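Long-range contact in metallo-beta-lactamase domain-containing protein (Enterococcus faecalis, PDB 2AZ4), which is of uncharacterised function but carries a two-zinc metallo-beta-lactamase-fold site and probably acts as an RNA-binding exonuclease: residues 162-174 with 189-203. Numbering follows the deposited sequence.
With ZN (zinc ion), chain C; ZN (zinc ion), chain D.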
ATOM      1  N   ILE A 162      -3.885  14.556  -8.463  1.00 18.70           N
ATOM      2  CA  ILE A 162      -3.842  13.388  -7.584  1.00 17.97           C
ATOM      3  C   ILE A 162      -5.262  12.941  -7.248  1.00 16.84           C
ATOM      4  O   ILE A 162      -6.024  13.635  -6.582  1.00 16.90           O
ATOM      5  CB  ILE A 162      -2.952  13.632  -6.337  1.00 17.33           C
ATOM      6  CG1 ILE A 162      -2.816  12.363  -5.502  1.00 18.07           C
ATOM      7  CG2 ILE A 162      -3.454  14.821  -5.522  1.00 19.19           C
ATOM      8  CD1 ILE A 162      -1.549  12.344  -4.624  1.00 19.09           C
ATOM      9  N   VAL A 163      -5.615  11.764  -7.712  1.00 16.46           N
ATOM     10  CA  VAL A 163      -7.016  11.380  -7.743  1.00 15.75           C
ATOM     11  C   VAL A 163      -7.165  10.156  -6.870  1.00 16.00           C
ATOM     12  O   VAL A 163      -6.434   9.210  -7.084  1.00 17.18           O
ATOM     13  CB  VAL A 163      -7.424  11.013  -9.210  1.00 16.22           C
ATOM     14  CG1 VAL A 163      -8.869  10.512  -9.270  1.00 13.90           C
ATOM     15  CG2 VAL A 163      -7.239  12.241 -10.159  1.00 14.62           C
ATOM     16  N   PRO A 164      -8.134  10.148  -5.933  1.00 15.95           N
ATOM     17  CA  PRO A 164      -8.353   9.006  -5.038  1.00 16.37           C
ATOM     18  C   PRO A 164      -8.847   7.791  -5.801  1.00 17.02           C
ATOM     19  O   PRO A 164      -9.662   7.904  -6.747  1.00 17.42           O
ATOM     20  CB  PRO A 164      -9.430   9.506  -4.072  1.00 15.62           C
ATOM     21  CG  PRO A 164     -10.190  10.551  -4.887  1.00 15.18           C
ATOM     22  CD  PRO A 164      -9.096  11.238  -5.658  1.00 15.68           C
ATOM     23  N   VAL A 165      -8.351   6.644  -5.382  1.00 16.53           N
ATOM     24  CA  VAL A 165      -8.667   5.400  -6.009  1.00 18.20           C
ATOM     25  C   VAL A 165      -8.920   4.366  -4.908  1.00 18.64           C
ATOM     26  O   VAL A 165      -8.356   4.485  -3.827  1.00 18.22           O
ATOM     27  CB  VAL A 165      -7.497   5.088  -6.951  1.00 18.44           C
ATOM     28  CG1 VAL A 165      -6.643   3.924  -6.502  1.00 19.62           C
ATOM     29  CG2 VAL A 165      -7.922   5.160  -8.409  1.00 19.05           C
ATOM     30  N   ASP A 166      -9.782   3.382  -5.176  1.00 18.60           N
ATOM     31  CA  ASP A 166     -10.149   2.358  -4.201  1.00 19.59           C
ATOM     32  C   ASP A 166      -8.992   1.332  -4.125  1.00 19.37           C
ATOM     33  O   ASP A 166      -8.590   0.749  -5.134  1.00 18.32           O
ATOM     34  CB  ASP A 166     -11.502   1.760  -4.654  1.00 20.45           C
ATOM     35  CG  ASP A 166     -11.897   0.450  -3.963  1.00 24.58           C
ATOM     36  OD1 ASP A 166     -11.274   0.043  -2.950  1.00 28.39           O
ATOM     37  OD2 ASP A 166     -12.863  -0.201  -4.486  1.00 24.80           O
ATOM     38  N   HIS A 167      -8.418   1.181  -2.934  1.00 18.18           N
ATOM     39  CA  HIS A 167      -7.337   0.203  -2.684  1.00 17.67           C
ATOM     40  C   HIS A 167      -7.405  -0.148  -1.181  1.00 17.94           C
ATOM     41  O   HIS A 167      -8.079   0.532  -0.416  1.00 19.14           O
ATOM     42  CB  HIS A 167      -5.976   0.794  -3.121  1.00 16.51           C
ATOM     43  CG  HIS A 167      -4.817  -0.162  -3.028  1.00 14.88           C
ATOM     44  ND1 HIS A 167      -4.865  -1.453  -3.505  1.00 12.25           N
ATOM     45  CD2 HIS A 167      -3.562   0.011  -2.546  1.00 13.20           C
ATOM     46  CE1 HIS A 167      -3.706  -2.051  -3.280  1.00 10.39           C
ATOM     47  NE2 HIS A 167      -2.891  -1.182  -2.713  1.00 13.43           N
ATOM     48  N   ASP A 168      -6.757  -1.217  -0.754  1.00 17.63           N
ATOM     49  CA  ASP A 168      -6.803  -1.590   0.654  1.00 16.92           C
ATOM     50  C   ASP A 168      -5.883  -0.727   1.534  1.00 16.54           C
ATOM     51  O   ASP A 168      -5.870  -0.922   2.741  1.00 15.93           O
ATOM     52  CB  ASP A 168      -6.561  -3.103   0.866  1.00 15.60           C
ATOM     53  CG  ASP A 168      -5.215  -3.561   0.353  1.00 15.69           C
ATOM     54  OD1 ASP A 168      -4.612  -2.807  -0.417  1.00 15.56           O
ATOM     55  OD2 ASP A 168      -4.736  -4.676   0.713  1.00 15.10           O
ATOM     56  N   ALA A 169      -5.096   0.183   0.933  1.00 15.99           N
ATOM     57  CA  ALA A 169      -4.437   1.253   1.690  1.00 15.87           C
ATOM     58  C   ALA A 169      -5.346   2.463   1.604  1.00 16.05           C
ATOM     59  O   ALA A 169      -5.652   2.929   0.494  1.00 16.86           O
ATOM     60  CB  ALA A 169      -3.055   1.618   1.116  1.00 15.08           C
ATOM     61  N   TYR A 170      -5.793   2.953   2.751  1.00 16.49           N
ATOM     62  CA  TYR A 170      -6.571   4.191   2.806  1.00 17.08           C
ATOM     63  C   TYR A 170      -5.704   5.353   2.306  1.00 16.55           C
ATOM     64  O   TYR A 170      -4.505   5.379   2.549  1.00 15.80           O
ATOM     65  CB  TYR A 170      -7.082   4.454   4.231  1.00 19.50           C
ATOM     66  CG  TYR A 170      -8.110   5.568   4.293  1.00 21.59           C
ATOM     67  CD1 TYR A 170      -9.383   5.397   3.736  1.00 24.07           C
ATOM     68  CD2 TYR A 170      -7.808   6.789   4.897  1.00 24.23           C
ATOM     69  CE1 TYR A 170     -10.334   6.425   3.775  1.00 26.44           C
ATOM     70  CE2 TYR A 170      -8.758   7.836   4.940  1.00 24.81           C
ATOM     71  CZ  TYR A 170     -10.005   7.635   4.381  1.00 25.18           C
ATOM     72  OH  TYR A 170     -10.951   8.639   4.422  1.00 27.41           O
ATOM     73  N   GLY A 171      -6.315   6.284   1.576  1.00 16.10           N
ATOM     74  CA  GLY A 171      -5.610   7.413   0.983  1.00 16.23           C
ATOM     75  C   GLY A 171      -4.883   7.156  -0.329  1.00 15.46           C
ATOM     76  O   GLY A 171      -4.097   7.996  -0.795  1.00 16.55           O
ATOM     77  N   ALA A 172      -5.153   6.001  -0.930  1.00 15.33           N
ATOM     78  CA  ALA A 172      -4.533   5.576  -2.191  1.00 14.85           C
ATOM     79  C   ALA A 172      -5.007   6.455  -3.330  1.00 14.87           C
ATOM     80  O   ALA A 172      -6.177   6.871  -3.348  1.00 14.16           O
ATOM     81  CB  ALA A 172      -4.861   4.114  -2.498  1.00 14.50           C
ATOM     82  N   SER A 173      -4.094   6.732  -4.272  1.00 14.57           N
ATOM     83  CA  SER A 173      -4.386   7.627  -5.388  1.00 15.34           C
ATOM     84  C   SER A 173      -3.761   7.153  -6.704  1.00 15.83           C
ATOM     85  O   SER A 173      -2.911   6.237  -6.714  1.00 16.11           O
ATOM     86  CB  SER A 173      -3.886   9.029  -5.075  1.00 16.00           C
ATOM     87  OG  SER A 173      -2.470   9.029  -4.968  1.00 16.59           O
ATOM     88  N   ALA A 174      -4.233   7.765  -7.790  1.00 16.15           N
ATOM     89  CA  ALA A 174      -3.690   7.639  -9.136  1.00 16.41           C
ATOM     90  C   ALA A 174      -3.274   9.043  -9.581  1.00 16.76           C
ATOM     91  O   ALA A 174      -3.664  10.055  -8.960  1.00 16.87           O
ATOM     92  CB  ALA A 174      -4.754   7.078 -10.076  1.00 16.44           C
ATOM     93  N   ASP A 189      -1.915   1.411  -7.396  1.00 17.48           N
ATOM     94  CA  ASP A 189      -2.642   0.177  -7.123  1.00 17.26           C
ATOM     95  C   ASP A 189      -4.107   0.501  -6.923  1.00 16.79           C
ATOM     96  O   ASP A 189      -4.418   1.526  -6.315  1.00 16.43           O
ATOM     97  CB  ASP A 189      -2.123  -0.440  -5.828  1.00 16.46           C
ATOM     98  CG  ASP A 189      -0.780  -1.079  -5.971  1.00 16.33           C
ATOM     99  OD1 ASP A 189      -0.166  -1.060  -7.063  1.00 16.74           O
ATOM    100  OD2 ASP A 189      -0.323  -1.632  -4.964  1.00 13.45           O
ATOM    101  N   LEU A 190      -5.002  -0.379  -7.400  1.00 16.80           N
ATOM    102  CA  LEU A 190      -6.447  -0.130  -7.365  1.00 16.86           C
ATOM    103  C   LEU A 190      -7.358  -1.332  -7.612  1.00 16.16           C
ATOM    104  O   LEU A 190      -6.941  -2.357  -8.121  1.00 16.16           O
ATOM    105  CB  LEU A 190      -6.889   0.985  -8.312  1.00 17.30           C
ATOM    106  CG  LEU A 190      -6.436   1.232  -9.759  1.00 19.41           C
ATOM    107  CD1 LEU A 190      -5.798   0.094 -10.547  1.00 17.52           C
ATOM    108  CD2 LEU A 190      -7.512   1.920 -10.545  1.00 17.82           C
ATOM    109  N   ARG A 191      -8.626  -1.164  -7.267  1.00 16.06           N
ATOM    110  CA  ARG A 191      -9.611  -2.254  -7.362  1.00 16.17           C
ATOM    111  C   ARG A 191     -10.989  -1.643  -7.536  1.00 16.36           C
ATOM    112  O   ARG A 191     -11.142  -0.420  -7.459  1.00 16.99           O
ATOM    113  CB  ARG A 191      -9.564  -3.131  -6.094  1.00 15.22           C
ATOM    114  CG  ARG A 191      -9.897  -2.350  -4.811  1.00 15.37           C
ATOM    115  CD  ARG A 191      -9.922  -3.246  -3.573  1.00 16.98           C
ATOM    116  NE  ARG A 191     -10.029  -2.468  -2.341  1.00 17.62           N
ATOM    117  CZ  ARG A 191     -10.024  -2.981  -1.112  1.00 16.85           C
ATOM    118  NH1 ARG A 191      -9.901  -4.280  -0.927  1.00 15.08           N
ATOM    119  NH2 ARG A 191     -10.137  -2.183  -0.061  1.00 16.17           N
ATOM    120  N   LEU A 192     -11.988  -2.499  -7.744  1.00 16.84           N
ATOM    121  CA  LEU A 192     -13.372  -2.071  -7.900  1.00 17.28           C
ATOM    122  C   LEU A 192     -14.316  -2.763  -6.907  1.00 18.27           C
ATOM    123  O   LEU A 192     -15.551  -2.656  -7.037  1.00 19.13           O
ATOM    124  CB  LEU A 192     -13.837  -2.371  -9.339  1.00 17.25           C
ATOM    125  CG  LEU A 192     -13.480  -1.332 -10.423  1.00 15.56           C
ATOM    126  CD1 LEU A 192     -13.874  -1.828 -11.810  1.00 17.54           C
ATOM    127  CD2 LEU A 192     -14.181  -0.002 -10.120  1.00 16.87           C
ATOM    128  N   HIS A 193     -13.752  -3.469  -5.929  1.00 17.62           N
ATOM    129  CA  HIS A 193     -14.559  -4.178  -4.939  1.00 18.18           C
ATOM    130  C   HIS A 193     -14.293  -3.743  -3.477  1.00 18.27           C
ATOM    131  O   HIS A 193     -14.613  -4.469  -2.539  1.00 17.48           O
ATOM    132  CB  HIS A 193     -14.370  -5.696  -5.100  1.00 18.04           C
ATOM    133  CG  HIS A 193     -13.001  -6.176  -4.734  1.00 19.58           C
ATOM    134  ND1 HIS A 193     -11.952  -6.203  -5.628  1.00 20.08           N
ATOM    135  CD2 HIS A 193     -12.505  -6.639  -3.560  1.00 20.61           C
ATOM    136  CE1 HIS A 193     -10.874  -6.672  -5.027  1.00 19.97           C
ATOM    137  NE2 HIS A 193     -11.183  -6.946  -3.773  1.00 20.92           N
ATOM    138  N   GLY A 194     -13.705  -2.569  -3.285  1.00 18.68           N
ATOM    139  CA  GLY A 194     -13.346  -2.097  -1.934  1.00 19.10           C
ATOM    140  C   GLY A 194     -14.421  -1.270  -1.247  1.00 19.96           C
ATOM    141  O   GLY A 194     -15.614  -1.421  -1.529  1.00 20.26           O
ATOM    142  N   HIS A 195     -13.992  -0.411  -0.326  1.00 20.67           N
ATOM    143  CA  HIS A 195     -14.896   0.435   0.440  1.00 22.31           C
ATOM    144  C   HIS A 195     -15.520   1.513  -0.434  1.00 23.39           C
ATOM    145  O   HIS A 195     -16.644   1.944  -0.180  1.00 24.71           O
ATOM    146  CB  HIS A 195     -14.164   1.119   1.610  1.00 22.24           C
ATOM    147  CG  HIS A 195     -13.356   0.173   2.454  1.00 22.27           C
ATOM    148  ND1 HIS A 195     -13.931  -0.679   3.371  1.00 20.94           N
ATOM    149  CD2 HIS A 195     -12.020  -0.064   2.498  1.00 22.00           C
ATOM    150  CE1 HIS A 195     -12.981  -1.392   3.955  1.00 21.17           C
ATOM    151  NE2 HIS A 195     -11.812  -1.045   3.434  1.00 20.96           N
ATOM    152  N   ASN A 196     -14.786   1.963  -1.442  1.00 23.28           N
ATOM    153  CA  ASN A 196     -15.233   3.087  -2.240  1.00 23.84           C
ATOM    154  C   ASN A 196     -15.063   2.813  -3.731  1.00 22.72           C
ATOM    155  O   ASN A 196     -14.270   3.471  -4.378  1.00 21.85           O
ATOM    156  CB  ASN A 196     -14.461   4.360  -1.837  1.00 24.84           C
ATOM    157  CG  ASN A 196     -14.666   4.753  -0.358  1.00 28.93           C
ATOM    158  OD1 ASN A 196     -15.746   5.230   0.038  1.00 33.30           O
ATOM    159  ND2 ASN A 196     -13.607   4.600   0.452  1.00 31.34           N
ATOM    160  N   ARG A 197     -15.800   1.840  -4.267  1.00 22.05           N
ATOM    161  CA  ARG A 197     -15.667   1.485  -5.692  1.00 22.68           C
ATOM    162  C   ARG A 197     -15.886   2.695  -6.635  1.00 22.25           C
ATOM    163  O   ARG A 197     -15.268   2.807  -7.709  1.00 21.82           O
ATOM    164  CB  ARG A 197     -16.562   0.280  -6.030  1.00 22.98           C
ATOM    165  CG  ARG A 197     -17.714   0.498  -6.996  1.00 24.46           C
ATOM    166  CD  ARG A 197     -18.508  -0.796  -7.201  1.00 24.02           C
ATOM    167  NE  ARG A 197     -18.999  -0.919  -8.575  1.00 27.47           N
ATOM    168  CZ  ARG A 197     -18.517  -1.782  -9.477  1.00 28.01           C
ATOM    169  NH1 ARG A 197     -19.037  -1.806 -10.695  1.00 28.67           N
ATOM    170  NH2 ARG A 197     -17.547  -2.651  -9.161  1.00 27.72           N
ATOM    171  N   GLU A 198     -16.717   3.630  -6.194  1.00 22.24           N
ATOM    172  CA  GLU A 198     -17.047   4.815  -6.973  1.00 21.79           C
ATOM    173  C   GLU A 198     -15.853   5.755  -7.159  1.00 21.66           C
ATOM    174  O   GLU A 198     -15.817   6.498  -8.137  1.00 20.73           O
ATOM    175  CB  GLU A 198     -18.214   5.568  -6.333  1.00 21.98           C
ATOM    176  CG  GLU A 198     -19.541   4.806  -6.309  1.00 23.69           C
ATOM    177  CD  GLU A 198     -19.544   3.556  -5.417  1.00 24.24           C
ATOM    178  OE1 GLU A 198     -18.900   3.544  -4.323  1.00 22.94           O
ATOM    179  OE2 GLU A 198     -20.219   2.577  -5.815  1.00 24.40           O
ATOM    180  N   GLU A 199     -14.871   5.726  -6.253  1.00 21.22           N
ATOM    181  CA  GLU A 199     -13.655   6.539  -6.478  1.00 22.00           C
ATOM    182  C   GLU A 199     -12.861   6.011  -7.657  1.00 20.49           C
ATOM    183  O   GLU A 199     -12.315   6.798  -8.418  1.00 21.00           O
ATOM    184  CB  GLU A 199     -12.715   6.588  -5.276  1.00 21.32           C
ATOM    185  CG  GLU A 199     -13.271   7.122  -4.006  1.00 24.02           C
ATOM    186  CD  GLU A 199     -12.218   7.088  -2.891  1.00 25.60           C
ATOM    187  OE1 GLU A 199     -11.402   6.135  -2.847  1.00 30.45           O
ATOM    188  OE2 GLU A 199     -12.193   8.021  -2.074  1.00 31.44           O
ATOM    189  N   THR A 200     -12.779   4.687  -7.792  1.00 20.29           N
ATOM    190  CA  THR A 200     -12.112   4.081  -8.948  1.00 19.79           C
ATOM    191  C   THR A 200     -12.911   4.435 -10.220  1.00 20.00           C
ATOM    192  O   THR A 200     -12.330   4.850 -11.227  1.00 18.01           O
ATOM    193  CB  THR A 200     -11.906   2.555  -8.809  1.00 20.25           C
ATOM    194  OG1 THR A 200     -10.970   2.286  -7.751  1.00 21.78           O
ATOM    195  CG2 THR A 200     -11.335   1.927 -10.111  1.00 18.81           C
ATOM    196  N   LEU A 201     -14.232   4.283 -10.157  1.00 19.19           N
ATOM    197  CA  LEU A 201     -15.093   4.663 -11.287  1.00 19.84           C
ATOM    198  C   LEU A 201     -14.902   6.123 -11.702  1.00 19.73           C
ATOM    199  O   LEU A 201     -14.740   6.396 -12.888  1.00 20.42           O
ATOM    200  CB  LEU A 201     -16.567   4.404 -10.977  1.00 19.37           C
ATOM    201  CG  LEU A 201     -16.939   2.922 -10.858  1.00 19.88           C
ATOM    202  CD1 LEU A 201     -18.457   2.803 -10.650  1.00 21.06           C
ATOM    203  CD2 LEU A 201     -16.509   2.134 -12.107  1.00 21.75           C
ATOM    204  N   ALA A 202     -14.928   7.042 -10.733  1.00 20.09           N
ATOM    205  CA  ALA A 202     -14.691   8.458 -10.997  1.00 20.75           C
ATOM    206  C   ALA A 202     -13.309   8.697 -11.590  1.00 20.71           C
ATOM    207  O   ALA A 202     -13.134   9.597 -12.422  1.00 21.50           O
ATOM    208  CB  ALA A 202     -14.883   9.283  -9.737  1.00 21.38           C
ATOM    209  N   PHE A 203     -12.332   7.890 -11.187  1.00 19.83           N
ATOM    210  CA  PHE A 203     -10.986   7.989 -11.730  1.00 20.06           C
ATOM    211  C   PHE A 203     -10.971   7.625 -13.223  1.00 21.00           C
ATOM    212  O   PHE A 203     -10.330   8.294 -14.023  1.00 20.01           O
ATOM    213  CB  PHE A 203     -10.027   7.057 -10.959  1.00 19.64           C
ATOM    214  CG  PHE A 203      -8.832   6.633 -11.757  1.00 20.16           C
ATOM    215  CD1 PHE A 203      -7.823   7.547 -12.066  1.00 19.66           C
ATOM    216  CD2 PHE A 203      -8.724   5.329 -12.227  1.00 17.88           C
ATOM    217  CE1 PHE A 203      -6.709   7.157 -12.828  1.00 18.44           C
ATOM    218  CE2 PHE A 203      -7.631   4.931 -12.989  1.00 18.77           C
ATOM    219  CZ  PHE A 203      -6.616   5.856 -13.284  1.00 19.23           C
TER
HETATM  220 ZN    ZN C 601      -0.682  -1.454  -2.605  1.00 23.71          ZN
HETATM  221 ZN    ZN D 602       1.801  -2.369  -4.917  1.00 27.73          ZN
HETATM  222  O   HOH W   1     -11.642   9.157  -7.722  1.00 16.53           O
HETATM  223  O   HOH W   2      -2.832   3.595  -5.515  1.00 14.12           O
HETATM  224  O   HOH W   3      -0.727  -3.647  -2.617  1.00 18.85           O
HETATM  225  O   HOH W   4       1.451  -2.344  -2.607  1.00 18.61           O
HETATM  226  O   HOH W   5       1.011  -4.537  -4.523  1.00 22.69           O
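His167 and Asp189 meet at the dinuclear zinc site of this metallo-beta-lactamase fold. His167 binds one zinc through NE2 (2.2 Å), while OD2 of Asp189 bridges both zincs. His92 and His94 share the first metal with them; Asp96, His97 and His404 complete the protein ligands of the second. Besides meeting at the metal, the two side chains touch directly: CB of Asp189 lies over one face of the His167 imidazole, 3.4 Å from its centroid, with ring and carboxylate planes 81° apart. The other ring nitrogen, ND1, is hydrogen-bonded to Gly381 O.

Polar contacts converge on the preceding residue, the buried Asp166. With CG anti to the backbone N (chi1 166°), its carboxylate reaches into the loop 190-196. There Arg191 NE meets Asp166 OD1 at 2.9 Å from 35° above the carboxylate plane, forming a salt bridge, and Asp166 OD2 takes the N-H of Gly194 on its syn lone pair (N to OD2 2.8 Å). The backbone of Asp166 is held as well, its O accepting from Arg191 N and its N donating to Thr200 OG1 (3.0 Å). That hydroxyl in turn donates to Arg191 O, linking the start of helix 197-207 to Asp166 and to the loop at Arg191.

Apolar packing joins Val165 to Leu190 and to Phe203 of the helix. CG1 of Val165 presses tightly on Leu190 CB (3.5 Å), and CG2 lies against Phe203, whose ring also receives Ala174 CB at CE1 (3.4 Å).

The bonds of Asp166 hold the backbone next to His167 against the loop that follows Asp189, consistent with a second-shell role; Arg191, also paired with Glu237, would stabilise its buried negative charge.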